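Local coordinates for protein FAD dependent oxidoreductase (PDB 6PXS) that binds FAD and, as an iminodiacetate oxidase, probably uses it to oxidise iminodiacetate, at residues P233-P241 with L252-V260; L131-L139 with L288-D296. All coordinates share one frame; numbering follows the deposited sequence.

In the fold
Both contacts lie away from the chain centre, about 14 Å apart between centres, and both involve loops preceding short strands. Interaction 1 lays loop 233-241 along a hairpin at the edge of an antiparallel sheet; it is partly buried, mixing a serine hydroxyl-to-carbonyl bond and a water bridge with packing of Trp240 on Ala253 and Val259. Interaction 2, the more buried, sets loop 131-139 against the end of helix 277-290, with proline and leucine packing at one end and an arginine at the other. Trp240 joins them, packing on Phe132, Pro133 and Pro134. In interaction 1 the Phe254 side chain stays about 9 Å from the bound FAD, and each contact touches a different neighbouring subunit.

Interaction 1: residues P233-P241 with L252-V260; sequences PGVATSGWP and LAFDDSRVV
Ala253 starts the contact: its CB sits 3.9 Å from CB of Trp240 and also packs against CB of Thr237, under the turn of the facing loop. At Phe254 the backbone does the work. OG1 of Thr237 donates a hydrogen bond to Phe254 O, although the modelled length is implausibly short and doubtful. With chi1 at 58°, OG1 lies between the backbone N and the carbonyl carbon of Thr237, facing the hairpin, while CG2 lies beside the N and over one face of the Trp240 ring, towards its rim. Asp255 adds a water bridge: the water accepts from Thr237 N at 3.0 Å and donates to Asp255 O at 2.6 Å. The Asp255 carboxylate turns back towards Ser238, though the closeness of OD1 to the serine CB is doubtful; Arg149 is its weak, long ionic partner.

Residues 252-260 form a beta hairpin, with strands 251-254 and 258-261 and Asp255 to Ser257 in the connecting turn, at the edge of a four-stranded antiparallel sheet; across it, Phe254 N bonds to Arg258 O at 2.8 Å. The facing loop makes a type I turn from Thr237 to Trp240.

At the tip an inverse gamma turn is centred on Asp256, whose carboxylate makes salt bridges with Arg153 and Arg161 of a second subunit. Ser257 follows, its OG donating to Val235 O at 2.6 Å, 31° out of the carbonyl plane, and meeting NE of the same Arg161. An alanine here is likely to leave the Val235 carbonyl without its hydroxyl mate and NE of that arginine without this acceptor, though its tie to Asp256 would remain. Beyond, Val259 crosses the Trp240 side chain at about a right angle, CG2 4.1 Å from ring atom CZ3.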
loop_
_atom_site.group_PDB
_atom_site.type_symbol
_atom_site.label_atom_id
_atom_site.label_comp_id
_atom_site.label_asym_id
_atom_site.label_seq_id
_atom_site.Cartn_x
_atom_site.Cartn_y
_atom_site.Cartn_z
ATOM N N PRO A 233 -1.342 -18.395 -8.588
ATOM C CA PRO A 233 -1.202 -19.173 -7.347
ATOM C C PRO A 233 -0.970 -20.659 -7.577
ATOM O O PRO A 233 -1.800 -21.347 -8.178
ATOM C CB PRO A 233 -2.530 -18.922 -6.620
ATOM C CG PRO A 233 -3.468 -18.432 -7.667
ATOM C CD PRO A 233 -2.625 -17.675 -8.638
ATOM N N GLY A 234 0.170 -21.156 -7.099
ATOM C CA GLY A 234 0.469 -22.571 -7.188
ATOM C C GLY A 234 0.934 -23.040 -8.546
ATOM O O GLY A 234 0.652 -24.180 -8.926
ATOM N N VAL A 235 1.651 -22.200 -9.288
ATOM C CA VAL A 235 2.095 -22.512 -10.641
ATOM C C VAL A 235 3.605 -22.347 -10.704
ATOM O O VAL A 235 4.134 -21.288 -10.349
ATOM C CB VAL A 235 1.403 -21.611 -11.680
ATOM C CG1 VAL A 235 1.909 -21.921 -13.081
ATOM C CG2 VAL A 235 -0.105 -21.780 -11.595
ATOM N N ALA A 236 4.293 -23.390 -11.163
ATOM C CA ALA A 236 5.746 -23.360 -11.301
ATOM C C ALA A 236 6.109 -22.616 -12.581
ATOM O O ALA A 236 5.821 -23.087 -13.686
ATOM C CB ALA A 236 6.307 -24.779 -11.307
ATOM N N THR A 237 6.748 -21.453 -12.432
ATOM C CA THR A 237 7.114 -20.606 -13.560
ATOM C C THR A 237 8.619 -20.434 -13.722
ATOM O O THR A 237 9.048 -19.694 -14.617
ATOM C CB THR A 237 6.464 -19.222 -13.412
ATOM O OG1 THR A 237 6.872 -18.625 -12.173
ATOM C CG2 THR A 237 4.949 -19.337 -13.436
ATOM N N SER A 238 9.431 -21.094 -12.894
ATOM C CA SER A 238 10.876 -20.906 -12.950
ATOM C C SER A 238 11.458 -21.224 -14.320
ATOM O O SER A 238 12.541 -20.727 -14.651
ATOM C CB SER A 238 11.552 -21.779 -11.892
ATOM O OG SER A 238 11.244 -23.148 -12.091
ATOM N N GLY A 239 10.776 -22.040 -15.119
ATOM C CA GLY A 239 11.258 -22.438 -16.424
ATOM C C GLY A 239 10.571 -21.772 -17.591
ATOM O O GLY A 239 10.846 -22.138 -18.743
ATOM N N TRP A 240 9.691 -20.815 -17.349
ATOM C CA TRP A 240 8.974 -20.191 -18.450
ATOM C C TRP A 240 9.874 -19.183 -19.164
ATOM O O TRP A 240 10.612 -18.439 -18.513
ATOM C CB TRP A 240 7.718 -19.492 -17.944
ATOM C CG TRP A 240 6.651 -20.436 -17.495
ATOM C CD1 TRP A 240 6.775 -21.780 -17.290
ATOM C CD2 TRP A 240 5.289 -20.110 -17.203
ATOM N NE1 TRP A 240 5.574 -22.309 -16.885
ATOM C CE2 TRP A 240 4.644 -21.304 -16.825
ATOM C CE3 TRP A 240 4.551 -18.923 -17.227
ATOM C CZ2 TRP A 240 3.298 -21.346 -16.470
ATOM C CZ3 TRP A 240 3.216 -18.965 -16.875
ATOM C CH2 TRP A 240 2.603 -20.168 -16.501
ATOM N N PRO A 241 9.831 -19.132 -20.491
ATOM C CA PRO A 241 10.702 -18.218 -21.236
ATOM C C PRO A 241 10.121 -16.810 -21.280
ATOM O O PRO A 241 9.058 -16.523 -20.733
ATOM C CB PRO A 241 10.743 -18.849 -22.629
ATOM C CG PRO A 241 9.400 -19.470 -22.773
ATOM C CD PRO A 241 9.027 -19.971 -21.398
ATOM N N LEU A 252 7.062 -11.638 -19.157
ATOM C CA LEU A 252 8.036 -12.600 -18.664
ATOM C C LEU A 252 7.536 -13.158 -17.339
ATOM O O LEU A 252 6.530 -12.703 -16.791
ATOM C CB LEU A 252 9.422 -11.964 -18.502
ATOM C CG LEU A 252 9.529 -10.768 -17.550
ATOM C CD1 LEU A 252 10.985 -10.487 -17.209
ATOM C CD2 LEU A 252 8.880 -9.526 -18.143
ATOM N N ALA A 253 8.258 -14.151 -16.824
ATOM C CA ALA A 253 7.878 -14.833 -15.597
ATOM C C ALA A 253 9.067 -14.916 -14.652
ATOM O O ALA A 253 10.221 -14.982 -15.084
ATOM C CB ALA A 253 7.357 -16.245 -15.880
ATOM N N PHE A 254 8.769 -14.914 -13.355
ATOM C CA PHE A 254 9.765 -15.085 -12.310
ATOM C C PHE A 254 9.427 -16.317 -11.476
ATOM O O PHE A 254 8.368 -16.931 -11.631
ATOM C CB PHE A 254 9.856 -13.835 -11.426
ATOM C CG PHE A 254 10.427 -12.638 -12.132
ATOM C CD1 PHE A 254 11.770 -12.592 -12.466
ATOM C CD2 PHE A 254 9.624 -11.559 -12.459
ATOM C CE1 PHE A 254 12.302 -11.491 -13.116
ATOM C CE2 PHE A 254 10.149 -10.455 -13.109
ATOM C CZ PHE A 254 11.489 -10.423 -13.437
ATOM N N ASP A 255 10.347 -16.668 -10.573
ATOM C CA ASP A 255 10.263 -17.956 -9.888
ATOM C C ASP A 255 9.019 -18.057 -9.012
ATOM O O ASP A 255 8.391 -19.120 -8.939
ATOM C CB ASP A 255 11.519 -18.186 -9.047
ATOM C CG ASP A 255 12.719 -18.599 -9.882
ATOM O OD1 ASP A 255 12.526 -19.209 -10.953
ATOM O OD2 ASP A 255 13.861 -18.321 -9.460
ATOM N N ASP A 256 8.646 -16.973 -8.333
ATOM C CA ASP A 256 7.556 -17.045 -7.366
ATOM C C ASP A 256 6.199 -16.892 -8.044
ATOM O O ASP A 256 5.398 -16.035 -7.657
ATOM C CB ASP A 256 7.729 -15.978 -6.281
ATOM C CG ASP A 256 6.746 -16.145 -5.133
ATOM O OD1 ASP A 256 5.869 -17.031 -5.219
ATOM O OD2 ASP A 256 6.850 -15.392 -4.144
ATOM N N SER A 257 5.931 -17.722 -9.052
ATOM C CA SER A 257 4.618 -17.773 -9.695
ATOM C C SER A 257 4.162 -16.388 -10.148
ATOM O O SER A 257 2.970 -16.070 -10.130
ATOM C CB SER A 257 3.578 -18.396 -8.759
ATOM O OG SER A 257 3.995 -19.670 -8.298
ATOM N N ARG A 258 5.111 -15.556 -10.565
ATOM C CA ARG A 258 4.845 -14.175 -10.935
ATOM C C ARG A 258 5.064 -13.986 -12.430
ATOM O O ARG A 258 6.042 -14.486 -12.992
ATOM C CB ARG A 258 5.748 -13.221 -10.147
ATOM C CG ARG A 258 5.352 -11.759 -10.250
ATOM C CD ARG A 258 6.134 -10.900 -9.266
ATOM N NE ARG A 258 7.567 -10.910 -9.547
ATOM C CZ ARG A 258 8.473 -10.230 -8.850
ATOM N NH1 ARG A 258 8.101 -9.479 -7.821
ATOM N NH2 ARG A 258 9.755 -10.300 -9.183
ATOM N N VAL A 259 4.145 -13.266 -13.068
ATOM C CA VAL A 259 4.233 -12.941 -14.486
ATOM C C VAL A 259 4.075 -11.436 -14.642
ATOM O O VAL A 259 3.135 -10.848 -14.096
ATOM C CB VAL A 259 3.167 -13.685 -15.315
ATOM C CG1 VAL A 259 3.246 -13.274 -16.776
ATOM C CG2 VAL A 259 3.342 -15.188 -15.174
ATOM N N VAL A 260 4.992 -10.819 -15.383
ATOM C CA VAL A 260 4.976 -9.386 -15.652
ATOM C C VAL A 260 4.615 -9.180 -17.116
ATOM O O VAL A 260 5.025 -9.967 -17.977
ATOM C CB VAL A 260 6.336 -8.742 -15.321
ATOM C CG1 VAL A 260 6.269 -7.234 -15.485
ATOM C CG2 VAL A 260 6.769 -9.117 -13.908
HETATM O O HOH W 1 8.410 -21.500 -9.966
#

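Interaction 2: residues L131-L139 with L288-D296; sequences LFPPLRDDL and LGIAPGLAD
Pro134 presses its ring into the hollow at Gly293, with CB 3.5 Å from the glycine CA. The absence of a side chain on Gly293 lets the backbones come this close, CA of Pro134 lying 3.7 Å from CA of Gly293. The arrangement is a loop packed against the carboxyl end of helix 277-290: the helix ends at Ile290, Ala291 breaks away from helical geometry, and a short 3-10 segment begins at Pro292. The loop meets it with a type I turn from Phe132 to Leu135. Beside the glycine hollow, Leu294 and Pro134 cross obliquely, the CD2 branch of the leucine 4.1 Å from the proline CG. Gly293 N then pins the turn, donating to Pro134 O at 3.0 Å in the carbonyl plane, on a lone pair, with an N-H...O angle of 162°.

One residue on, the CD2 branch of Leu135 lies against Ala291 CB and the carbonyl of Ile290. That carbonyl also takes a weak bond from Arg136 N, and CD1 of Leu139 comes up to it. Met251 of a neighbouring strand packs against this apolar side, and Val243 packs on Ile290.

The aliphatic stem of Arg136 crosses Pro292 at about a right angle, CG 3.5 Å from the proline CD. Beyond it the chain bends at chi3 (-46°), carrying the guanidinium back to the helix end. There NH1 donates to Gly289 O at 3.1 Å; the oxygen lies at the edge of the guanidinium, near its plane, but the donor stands above the carbonyl plane. That charge would probably suit the negative helix end. Leu139 CG lies over one face of the guanidinium, towards the rim, and NE reaches the syn lone pair of Asp138 OD1 at 2.9 Å in a salt bridge, the oxygen tilted 20° from the guanidinium plane.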
loop_
_atom_site.group_PDB
_atom_site.type_symbol
_atom_site.label_atom_id
_atom_site.label_comp_id
_atom_site.label_asym_id
_atom_site.label_seq_id
_atom_site.Cartn_x
_atom_site.Cartn_y
_atom_site.Cartn_z
ATOM N N LEU A 131 5.807 -24.298 -23.810
ATOM C CA LEU A 131 6.771 -23.638 -22.940
ATOM C C LEU A 131 6.160 -22.512 -22.121
ATOM O O LEU A 131 6.639 -22.234 -21.016
ATOM C CB LEU A 131 7.932 -23.078 -23.771
ATOM C CG LEU A 131 8.763 -24.118 -24.527
ATOM C CD1 LEU A 131 9.644 -23.446 -25.566
ATOM C CD2 LEU A 131 9.606 -24.939 -23.560
ATOM N N PHE A 132 5.117 -21.859 -22.636
ATOM C CA PHE A 132 4.415 -20.780 -21.942
ATOM C C PHE A 132 2.931 -21.128 -21.979
ATOM O O PHE A 132 2.190 -20.658 -22.853
ATOM C CB PHE A 132 4.709 -19.424 -22.586
ATOM C CG PHE A 132 4.690 -18.272 -21.618
ATOM C CD1 PHE A 132 3.524 -17.566 -21.381
ATOM C CD2 PHE A 132 5.843 -17.893 -20.950
ATOM C CE1 PHE A 132 3.506 -16.506 -20.492
ATOM C CE2 PHE A 132 5.829 -16.835 -20.060
ATOM C CZ PHE A 132 4.659 -16.141 -19.832
ATOM N N PRO A 133 2.467 -21.952 -21.043
ATOM C CA PRO A 133 1.117 -22.535 -21.141
ATOM C C PRO A 133 0.042 -21.505 -21.452
ATOM O O PRO A 133 -0.804 -21.749 -22.325
ATOM C CB PRO A 133 0.909 -23.162 -19.756
ATOM C CG PRO A 133 2.283 -23.528 -19.318
ATOM C CD PRO A 133 3.198 -22.463 -19.870
ATOM N N PRO A 134 0.006 -20.358 -20.766
ATOM C CA PRO A 134 -1.118 -19.430 -20.985
ATOM C C PRO A 134 -1.223 -18.888 -22.407
ATOM O O PRO A 134 -2.233 -18.246 -22.722
ATOM C CB PRO A 134 -0.858 -18.301 -19.974
ATOM C CG PRO A 134 0.553 -18.438 -19.578
ATOM C CD PRO A 134 0.881 -19.889 -19.675
ATOM N N LEU A 135 -0.238 -19.127 -23.271
ATOM C CA LEU A 135 -0.320 -18.649 -24.644
ATOM C C LEU A 135 -1.409 -19.390 -25.415
ATOM O O LEU A 135 -1.898 -20.447 -25.003
ATOM C CB LEU A 135 1.020 -18.826 -25.361
ATOM C CG LEU A 135 2.160 -17.881 -24.979
ATOM C CD1 LEU A 135 3.412 -18.228 -25.768
ATOM C CD2 LEU A 135 1.775 -16.429 -25.212
ATOM N N ARG A 136 -1.791 -18.817 -26.555
ATOM C CA ARG A 136 -2.732 -19.482 -27.443
ATOM C C ARG A 136 -2.055 -20.652 -28.149
ATOM O O ARG A 136 -0.861 -20.614 -28.459
ATOM C CB ARG A 136 -3.284 -18.502 -28.482
ATOM C CG ARG A 136 -3.858 -17.216 -27.910
ATOM C CD ARG A 136 -4.825 -16.560 -28.892
ATOM N NE ARG A 136 -4.294 -16.514 -30.254
ATOM C CZ ARG A 136 -3.628 -15.488 -30.779
ATOM N NH1 ARG A 136 -3.394 -14.392 -30.068
ATOM N NH2 ARG A 136 -3.191 -15.560 -32.030
ATOM N N ASP A 137 -2.834 -21.701 -28.410
ATOM C CA ASP A 137 -2.291 -22.890 -29.055
ATOM C C ASP A 137 -2.039 -22.698 -30.546
ATOM O O ASP A 137 -1.405 -23.561 -31.162
ATOM C CB ASP A 137 -3.233 -24.079 -28.844
ATOM C CG ASP A 137 -4.642 -23.809 -29.345
ATOM O OD1 ASP A 137 -4.813 -23.563 -30.558
ATOM O OD2 ASP A 137 -5.583 -23.849 -28.523
ATOM N N ASP A 138 -2.508 -21.600 -31.137
ATOM C CA ASP A 138 -2.401 -21.380 -32.573
ATOM C C ASP A 138 -1.240 -20.470 -32.949
ATOM O O ASP A 138 -1.165 -20.022 -34.098
ATOM C CB ASP A 138 -3.704 -20.787 -33.111
ATOM C CG ASP A 138 -3.933 -19.366 -32.637
ATOM O OD1 ASP A 138 -3.879 -19.131 -31.413
ATOM O OD2 ASP A 138 -4.153 -18.481 -33.492
ATOM N N LEU A 139 -0.332 -20.189 -32.021
ATOM C CA LEU A 139 0.720 -19.203 -32.232
ATOM C C LEU A 139 2.002 -19.894 -32.680
ATOM O O LEU A 139 2.526 -20.761 -31.972
ATOM C CB LEU A 139 0.968 -18.399 -30.956
ATOM C CG LEU A 139 -0.127 -17.400 -30.576
ATOM C CD1 LEU A 139 0.068 -16.905 -29.153
ATOM C CD2 LEU A 139 -0.144 -16.230 -31.545
ATOM N N LEU A 288 -3.501 -10.433 -22.331
ATOM C CA LEU A 288 -4.538 -11.441 -22.512
ATOM C C LEU A 288 -4.824 -11.719 -23.980
ATOM O O LEU A 288 -5.370 -12.781 -24.301
ATOM C CB LEU A 288 -5.820 -11.002 -21.806
ATOM C CG LEU A 288 -5.724 -10.888 -20.282
ATOM C CD1 LEU A 288 -7.000 -10.295 -19.712
ATOM C CD2 LEU A 288 -5.442 -12.241 -19.652
ATOM N N GLY A 289 -4.474 -10.795 -24.876
ATOM C CA GLY A 289 -4.646 -11.062 -26.294
ATOM C C GLY A 289 -3.868 -12.283 -26.742
ATOM O O GLY A 289 -4.416 -13.187 -27.380
ATOM N N ILE A 290 -2.575 -12.333 -26.402
ATOM C CA ILE A 290 -1.731 -13.460 -26.787
ATOM C C ILE A 290 -1.651 -14.540 -25.717
ATOM O O ILE A 290 -1.103 -15.621 -25.983
ATOM C CB ILE A 290 -0.300 -12.990 -27.121
ATOM C CG1 ILE A 290 0.364 -12.354 -25.894
ATOM C CG2 ILE A 290 -0.329 -12.003 -28.279
ATOM C CD1 ILE A 290 1.852 -12.112 -26.061
ATOM N N ALA A 291 -2.175 -14.291 -24.518
ATOM C CA ALA A 291 -2.070 -15.232 -23.401
ATOM C C ALA A 291 -3.381 -15.249 -22.629
ATOM O O ALA A 291 -3.475 -14.721 -21.515
ATOM C CB ALA A 291 -0.900 -14.861 -22.489
ATOM N N PRO A 292 -4.421 -15.864 -23.194
ATOM C CA PRO A 292 -5.698 -15.958 -22.467
ATOM C C PRO A 292 -5.589 -16.693 -21.141
ATOM O O PRO A 292 -6.470 -16.533 -20.287
ATOM C CB PRO A 292 -6.610 -16.707 -23.450
ATOM C CG PRO A 292 -5.976 -16.518 -24.791
ATOM C CD PRO A 292 -4.504 -16.459 -24.539
ATOM N N GLY A 293 -4.541 -17.493 -20.939
ATOM C CA GLY A 293 -4.390 -18.210 -19.686
ATOM C C GLY A 293 -4.178 -17.307 -18.491
ATOM O O GLY A 293 -4.380 -17.741 -17.353
ATOM N N LEU A 294 -3.771 -16.062 -18.721
ATOM C CA LEU A 294 -3.597 -15.099 -17.643
ATOM C C LEU A 294 -4.908 -14.454 -17.213
ATOM O O LEU A 294 -4.888 -13.580 -16.340
ATOM C CB LEU A 294 -2.606 -14.013 -18.073
ATOM C CG LEU A 294 -1.209 -14.508 -18.454
ATOM C CD1 LEU A 294 -0.358 -13.366 -18.994
ATOM C CD2 LEU A 294 -0.526 -15.172 -17.265
ATOM N N ALA A 295 -6.037 -14.874 -17.789
ATOM C CA ALA A 295 -7.306 -14.200 -17.532
ATOM C C ALA A 295 -7.647 -14.205 -16.047
ATOM O O ALA A 295 -7.952 -13.157 -15.466
ATOM C CB ALA A 295 -8.422 -14.866 -18.337
ATOM N N ASP A 296 -7.607 -15.378 -15.414
ATOM C CA ASP A 296 -7.952 -15.516 -14.005
ATOM C C ASP A 296 -6.720 -15.535 -13.108
ATOM O O ASP A 296 -6.724 -16.186 -12.057
ATOM C CB ASP A 296 -8.795 -16.770 -13.790
ATOM C CG ASP A 296 -10.232 -16.587 -14.243
ATOM O OD1 ASP A 296 -10.769 -15.469 -14.076
ATOM O OD2 ASP A 296 -10.823 -17.554 -14.768
#